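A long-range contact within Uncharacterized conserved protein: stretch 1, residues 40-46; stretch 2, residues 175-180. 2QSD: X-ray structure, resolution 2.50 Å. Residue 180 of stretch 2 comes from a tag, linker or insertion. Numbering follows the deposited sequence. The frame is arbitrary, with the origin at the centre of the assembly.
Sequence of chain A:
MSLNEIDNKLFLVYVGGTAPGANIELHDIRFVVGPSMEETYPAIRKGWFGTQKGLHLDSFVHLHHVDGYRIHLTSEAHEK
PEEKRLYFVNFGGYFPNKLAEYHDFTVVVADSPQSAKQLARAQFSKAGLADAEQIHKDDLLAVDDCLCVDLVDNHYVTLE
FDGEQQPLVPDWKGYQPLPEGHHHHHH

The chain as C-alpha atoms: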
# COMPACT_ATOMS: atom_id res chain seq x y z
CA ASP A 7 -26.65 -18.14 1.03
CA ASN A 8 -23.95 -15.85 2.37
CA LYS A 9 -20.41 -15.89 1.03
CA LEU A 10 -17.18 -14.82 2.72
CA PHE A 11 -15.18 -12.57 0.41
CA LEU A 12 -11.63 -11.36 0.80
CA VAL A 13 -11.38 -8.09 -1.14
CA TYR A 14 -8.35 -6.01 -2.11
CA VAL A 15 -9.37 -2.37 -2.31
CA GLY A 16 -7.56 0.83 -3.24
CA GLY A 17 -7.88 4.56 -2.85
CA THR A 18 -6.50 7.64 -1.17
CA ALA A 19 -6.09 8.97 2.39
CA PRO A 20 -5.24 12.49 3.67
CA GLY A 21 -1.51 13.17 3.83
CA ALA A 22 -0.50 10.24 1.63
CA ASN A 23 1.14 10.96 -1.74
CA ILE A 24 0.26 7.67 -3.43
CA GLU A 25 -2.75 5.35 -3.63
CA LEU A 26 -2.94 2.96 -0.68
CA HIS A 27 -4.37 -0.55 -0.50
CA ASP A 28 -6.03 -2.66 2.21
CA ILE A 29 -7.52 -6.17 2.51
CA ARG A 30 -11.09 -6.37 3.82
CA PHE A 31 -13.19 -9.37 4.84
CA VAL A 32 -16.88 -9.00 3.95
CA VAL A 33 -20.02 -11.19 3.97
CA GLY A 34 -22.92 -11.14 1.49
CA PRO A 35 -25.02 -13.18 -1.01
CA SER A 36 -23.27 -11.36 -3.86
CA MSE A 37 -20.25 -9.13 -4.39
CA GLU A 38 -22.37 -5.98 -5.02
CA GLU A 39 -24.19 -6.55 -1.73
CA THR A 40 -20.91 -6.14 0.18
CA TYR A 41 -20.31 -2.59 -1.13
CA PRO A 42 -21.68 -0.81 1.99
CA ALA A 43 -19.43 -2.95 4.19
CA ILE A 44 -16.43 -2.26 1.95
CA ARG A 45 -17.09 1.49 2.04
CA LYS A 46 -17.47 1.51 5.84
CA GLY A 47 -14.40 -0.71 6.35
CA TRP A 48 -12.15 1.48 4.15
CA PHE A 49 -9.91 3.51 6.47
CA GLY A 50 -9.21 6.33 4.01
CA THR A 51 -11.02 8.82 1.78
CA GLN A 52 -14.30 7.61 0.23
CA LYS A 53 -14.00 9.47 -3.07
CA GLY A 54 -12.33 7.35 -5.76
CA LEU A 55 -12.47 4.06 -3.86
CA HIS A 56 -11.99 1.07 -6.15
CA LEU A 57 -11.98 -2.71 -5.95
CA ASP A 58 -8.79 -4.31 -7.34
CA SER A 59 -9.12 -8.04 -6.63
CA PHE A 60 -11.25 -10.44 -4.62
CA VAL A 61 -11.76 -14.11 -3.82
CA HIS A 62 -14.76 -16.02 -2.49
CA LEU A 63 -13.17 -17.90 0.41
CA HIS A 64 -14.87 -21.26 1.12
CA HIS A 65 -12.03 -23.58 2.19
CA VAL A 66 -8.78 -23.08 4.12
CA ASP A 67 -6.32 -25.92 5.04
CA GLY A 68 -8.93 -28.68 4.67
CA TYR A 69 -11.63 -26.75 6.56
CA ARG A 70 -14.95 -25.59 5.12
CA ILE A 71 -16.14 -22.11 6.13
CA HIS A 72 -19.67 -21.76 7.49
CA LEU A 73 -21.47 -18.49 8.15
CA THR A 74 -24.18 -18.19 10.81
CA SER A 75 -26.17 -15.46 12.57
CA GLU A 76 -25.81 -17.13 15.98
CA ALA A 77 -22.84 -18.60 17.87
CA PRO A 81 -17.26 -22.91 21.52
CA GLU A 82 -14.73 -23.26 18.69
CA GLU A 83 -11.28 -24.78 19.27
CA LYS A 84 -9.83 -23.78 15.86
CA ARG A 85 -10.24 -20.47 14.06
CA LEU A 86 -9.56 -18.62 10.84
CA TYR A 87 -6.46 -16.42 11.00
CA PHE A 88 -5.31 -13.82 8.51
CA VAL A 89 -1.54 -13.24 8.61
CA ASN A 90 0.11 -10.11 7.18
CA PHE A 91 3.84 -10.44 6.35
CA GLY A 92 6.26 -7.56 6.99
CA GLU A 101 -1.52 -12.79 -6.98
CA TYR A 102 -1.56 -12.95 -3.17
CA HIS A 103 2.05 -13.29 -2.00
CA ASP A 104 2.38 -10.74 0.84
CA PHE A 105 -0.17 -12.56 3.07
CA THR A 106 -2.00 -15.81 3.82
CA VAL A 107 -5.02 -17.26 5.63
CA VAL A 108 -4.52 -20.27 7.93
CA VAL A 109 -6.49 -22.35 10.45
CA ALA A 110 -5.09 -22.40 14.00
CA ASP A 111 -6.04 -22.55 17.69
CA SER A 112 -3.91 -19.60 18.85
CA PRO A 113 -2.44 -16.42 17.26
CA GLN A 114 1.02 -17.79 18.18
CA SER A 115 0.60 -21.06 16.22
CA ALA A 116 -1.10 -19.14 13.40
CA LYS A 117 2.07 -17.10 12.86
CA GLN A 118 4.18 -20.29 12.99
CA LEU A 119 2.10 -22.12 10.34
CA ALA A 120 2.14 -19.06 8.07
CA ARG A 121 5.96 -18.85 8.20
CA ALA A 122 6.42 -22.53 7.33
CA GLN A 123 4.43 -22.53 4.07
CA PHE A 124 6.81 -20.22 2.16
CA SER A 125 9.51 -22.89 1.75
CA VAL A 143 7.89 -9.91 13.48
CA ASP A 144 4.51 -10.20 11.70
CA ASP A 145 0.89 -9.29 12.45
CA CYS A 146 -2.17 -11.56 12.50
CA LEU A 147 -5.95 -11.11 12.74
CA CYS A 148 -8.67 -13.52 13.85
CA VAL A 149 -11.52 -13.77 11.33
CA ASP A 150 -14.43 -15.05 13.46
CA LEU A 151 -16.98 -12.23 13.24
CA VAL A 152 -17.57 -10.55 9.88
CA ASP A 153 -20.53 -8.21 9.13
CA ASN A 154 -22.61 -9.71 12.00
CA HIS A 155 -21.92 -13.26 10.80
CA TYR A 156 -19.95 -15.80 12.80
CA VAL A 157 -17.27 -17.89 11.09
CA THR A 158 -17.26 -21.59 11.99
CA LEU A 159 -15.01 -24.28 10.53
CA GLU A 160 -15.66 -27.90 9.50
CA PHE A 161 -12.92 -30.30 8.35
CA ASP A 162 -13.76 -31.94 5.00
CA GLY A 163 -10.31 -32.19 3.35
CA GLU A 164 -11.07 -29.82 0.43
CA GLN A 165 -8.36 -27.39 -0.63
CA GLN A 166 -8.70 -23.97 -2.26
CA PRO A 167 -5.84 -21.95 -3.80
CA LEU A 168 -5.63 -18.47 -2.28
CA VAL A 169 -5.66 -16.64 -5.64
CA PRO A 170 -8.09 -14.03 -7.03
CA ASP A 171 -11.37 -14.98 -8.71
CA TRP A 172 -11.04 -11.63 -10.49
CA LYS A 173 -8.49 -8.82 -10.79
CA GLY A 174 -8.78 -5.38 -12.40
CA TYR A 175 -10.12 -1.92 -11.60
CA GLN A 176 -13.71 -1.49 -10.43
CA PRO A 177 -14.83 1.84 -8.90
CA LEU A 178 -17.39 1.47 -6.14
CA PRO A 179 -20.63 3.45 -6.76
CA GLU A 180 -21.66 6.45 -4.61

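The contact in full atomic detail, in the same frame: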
# COMPACT_ATOMS: atom_id res chain seq x y z
N THR A 40 -21.92 -6.39 -0.85
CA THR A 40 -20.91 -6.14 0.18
C THR A 40 -20.37 -4.71 0.12
O THR A 40 -19.58 -4.31 0.98
CB THR A 40 -19.73 -7.14 0.10
OG1 THR A 40 -18.95 -6.87 -1.07
CG2 THR A 40 -20.22 -8.58 0.09
N TYR A 41 -20.80 -3.96 -0.90
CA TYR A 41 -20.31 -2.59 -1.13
C TYR A 41 -20.44 -1.64 0.07
O TYR A 41 -19.47 -0.94 0.37
CB TYR A 41 -20.89 -1.98 -2.41
CG TYR A 41 -20.39 -2.58 -3.72
CD1 TYR A 41 -19.30 -3.44 -3.74
CD2 TYR A 41 -21.00 -2.25 -4.94
CE1 TYR A 41 -18.83 -3.99 -4.93
CE2 TYR A 41 -20.53 -2.78 -6.14
CZ TYR A 41 -19.45 -3.65 -6.13
OH TYR A 41 -18.97 -4.20 -7.29
N PRO A 42 -21.61 -1.61 0.75
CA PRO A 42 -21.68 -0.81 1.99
C PRO A 42 -20.64 -1.17 3.04
O PRO A 42 -20.07 -0.28 3.67
CB PRO A 42 -23.09 -1.12 2.53
CG PRO A 42 -23.88 -1.42 1.31
CD PRO A 42 -22.93 -2.20 0.45
N ALA A 43 -20.38 -2.47 3.21
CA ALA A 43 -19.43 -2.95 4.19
C ALA A 43 -17.99 -2.67 3.77
O ALA A 43 -17.12 -2.51 4.63
CB ALA A 43 -19.63 -4.44 4.45
N ILE A 44 -17.75 -2.62 2.47
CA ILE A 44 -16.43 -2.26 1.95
C ILE A 44 -16.18 -0.78 2.20
O ILE A 44 -15.14 -0.41 2.76
CB ILE A 44 -16.29 -2.58 0.45
CG1 ILE A 44 -16.34 -4.09 0.24
CG2 ILE A 44 -14.97 -2.02 -0.10
CD1 ILE A 44 -16.42 -4.49 -1.21
N ARG A 45 -17.15 0.05 1.81
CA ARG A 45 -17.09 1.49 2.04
C ARG A 45 -16.89 1.87 3.50
O ARG A 45 -16.08 2.75 3.80
CB ARG A 45 -18.32 2.19 1.48
CG ARG A 45 -18.30 2.33 -0.03
CD ARG A 45 -19.11 3.53 -0.48
NE ARG A 45 -18.84 3.91 -1.87
CZ ARG A 45 -17.81 4.65 -2.27
NH1 ARG A 45 -17.66 4.93 -3.56
NH2 ARG A 45 -16.92 5.11 -1.40
N LYS A 46 -17.59 1.20 4.41
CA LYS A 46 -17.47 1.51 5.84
C LYS A 46 -16.23 0.90 6.50
O LYS A 46 -15.83 1.32 7.58
CB LYS A 46 -18.76 1.18 6.60
CG LYS A 46 -18.94 -0.27 7.02
CD LYS A 46 -19.90 -0.40 8.20
CE LYS A 46 -21.34 -0.02 7.84
NZ LYS A 46 -22.27 -0.16 9.00
N TYR A 175 -9.85 -3.23 -12.18
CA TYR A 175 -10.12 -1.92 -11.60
C TYR A 175 -11.62 -1.66 -11.66
O TYR A 175 -12.17 -1.47 -12.73
CB TYR A 175 -9.37 -0.83 -12.38
CG TYR A 175 -9.42 0.55 -11.74
CD1 TYR A 175 -8.40 0.99 -10.90
CD2 TYR A 175 -10.49 1.42 -11.98
CE1 TYR A 175 -8.44 2.26 -10.31
CE2 TYR A 175 -10.54 2.68 -11.39
CZ TYR A 175 -9.52 3.10 -10.57
OH TYR A 175 -9.57 4.35 -10.00
N GLN A 176 -12.26 -1.65 -10.50
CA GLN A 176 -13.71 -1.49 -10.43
C GLN A 176 -14.06 -0.45 -9.37
O GLN A 176 -14.03 -0.75 -8.18
CB GLN A 176 -14.39 -2.83 -10.12
CG GLN A 176 -15.92 -2.80 -10.02
CD GLN A 176 -16.62 -2.77 -11.37
OE1 GLN A 176 -16.00 -2.96 -12.42
NE2 GLN A 176 -17.93 -2.54 -11.35
N PRO A 177 -14.37 0.79 -9.80
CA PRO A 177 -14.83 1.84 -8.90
C PRO A 177 -16.12 1.44 -8.21
O PRO A 177 -17.02 0.91 -8.85
CB PRO A 177 -15.08 3.02 -9.83
CG PRO A 177 -14.21 2.77 -11.00
CD PRO A 177 -14.25 1.29 -11.19
N LEU A 178 -16.18 1.68 -6.91
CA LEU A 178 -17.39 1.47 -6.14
C LEU A 178 -18.33 2.67 -6.34
O LEU A 178 -17.88 3.82 -6.31
CB LEU A 178 -17.05 1.27 -4.66
CG LEU A 178 -16.76 -0.18 -4.23
CD1 LEU A 178 -15.32 -0.58 -4.43
CD2 LEU A 178 -17.13 -0.37 -2.78
N PRO A 179 -19.63 2.40 -6.57
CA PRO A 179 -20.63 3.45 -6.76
C PRO A 179 -20.85 4.31 -5.51
O PRO A 179 -20.53 3.89 -4.40
CB PRO A 179 -21.90 2.67 -7.10
CG PRO A 179 -21.44 1.31 -7.52
CD PRO A 179 -20.23 1.06 -6.69
N GLU A 180 -21.39 5.51 -5.71
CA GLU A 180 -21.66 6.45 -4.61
C GLU A 180 -23.14 6.47 -4.23
O GLU A 180 -23.54 5.86 -3.24
CB GLU A 180 -21.20 7.87 -4.98
CG GLU A 180 -19.73 7.95 -5.41
CD GLU A 180 -19.15 9.35 -5.27
OE1 GLU A 180 -19.75 10.31 -5.79
OE2 GLU A 180 -18.07 9.48 -4.66

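One side of a helix packs against the extended C-terminal tail of the same chain in a small contact, 353 Å² of buried surface summed over both sides, in which an apolar cluster centred on Leu178 is joined to a set of arginine-to-carbonyl hydrogen bonds. The touching residues lie at least 133 positions apart in sequence, so the fold, not chain proximity, brings them together. Tyr41, Ile44 and Arg45 carry the helical side of the contact. Backbone hydrogen bonds from Ile44 N to Thr40 O and from Arg45 N to Tyr41 O, both 2.9 Å, belong to the helical turn from which the CA-to-CB bonds of all three residues point toward the tail; Pro42, by contrast, directs its CA-to-CB bond away. In the tail, residues 175-177 form a strand, and the chain runs on without regular structure through Leu178 and Pro179. The backbones keep their distance, the nearest pair of CA atoms being those of Tyr41 and Leu178 at 7.1 Å, and side chains fill the gap.

Leu178 is buried and gives up more area to this contact than any other residue. Its CD2 methyl meets two helical side chains: Leu178 CD2 lies 3.9 Å from Tyr41 CD1 and 3.8 Å from Ile44 CG2. Leu178 CG sits over one face of the Tyr41 ring, an apolar atom against the aromatic face. Pro179 adds a second apolar contact to the same ring, with Pro179 CD 3.8 Å from Tyr41 CD2. At the far end of the tyrosine, Tyr41 OH lies 4.3 Å from Gln176 CG, a peripheral contact with the aliphatic part of the glutamine. With chi1 at -70° (m), Tyr41 thus reaches along the tail from Pro179 back to Gln176.

The polar part of the contact belongs to Arg45. Its side chain, m at chi1 and t at chi2 and chi3, extends far enough to bring the guanidinium to the tail backbone, where carbonyl oxygens serve as acceptors. Arg45 NE donates to Pro179 O at 3.0 Å with an N-H...O angle of 150°, and Arg45 NH1 donates to the same Pro179 O at 3.2 Å and 141°. One carbonyl therefore accepts from two nitrogens of a single guanidinium. Arg45 NH1 also makes a weak hydrogen bond to Leu178 O, 3.0 Å long but bent to 127°. Both oxygens lie at the guanidinium edge, near its plane, as suits donors whose N-H bonds lie in that plane. Both acceptors are main-chain atoms, so these hydrogen bonds engage the backbone of the tail rather than a polar side chain. The remaining guanidinium nitrogen, Arg45 NH2, is hydrogen-bonded elsewhere in the structure.

Glu180, a poorly ordered residue from the expression tag, closes the contact loosely: Glu180 CG approaches Arg45 NH1 at 4.1 Å, while the CA-to-CB bond of Glu180 points away from the helix.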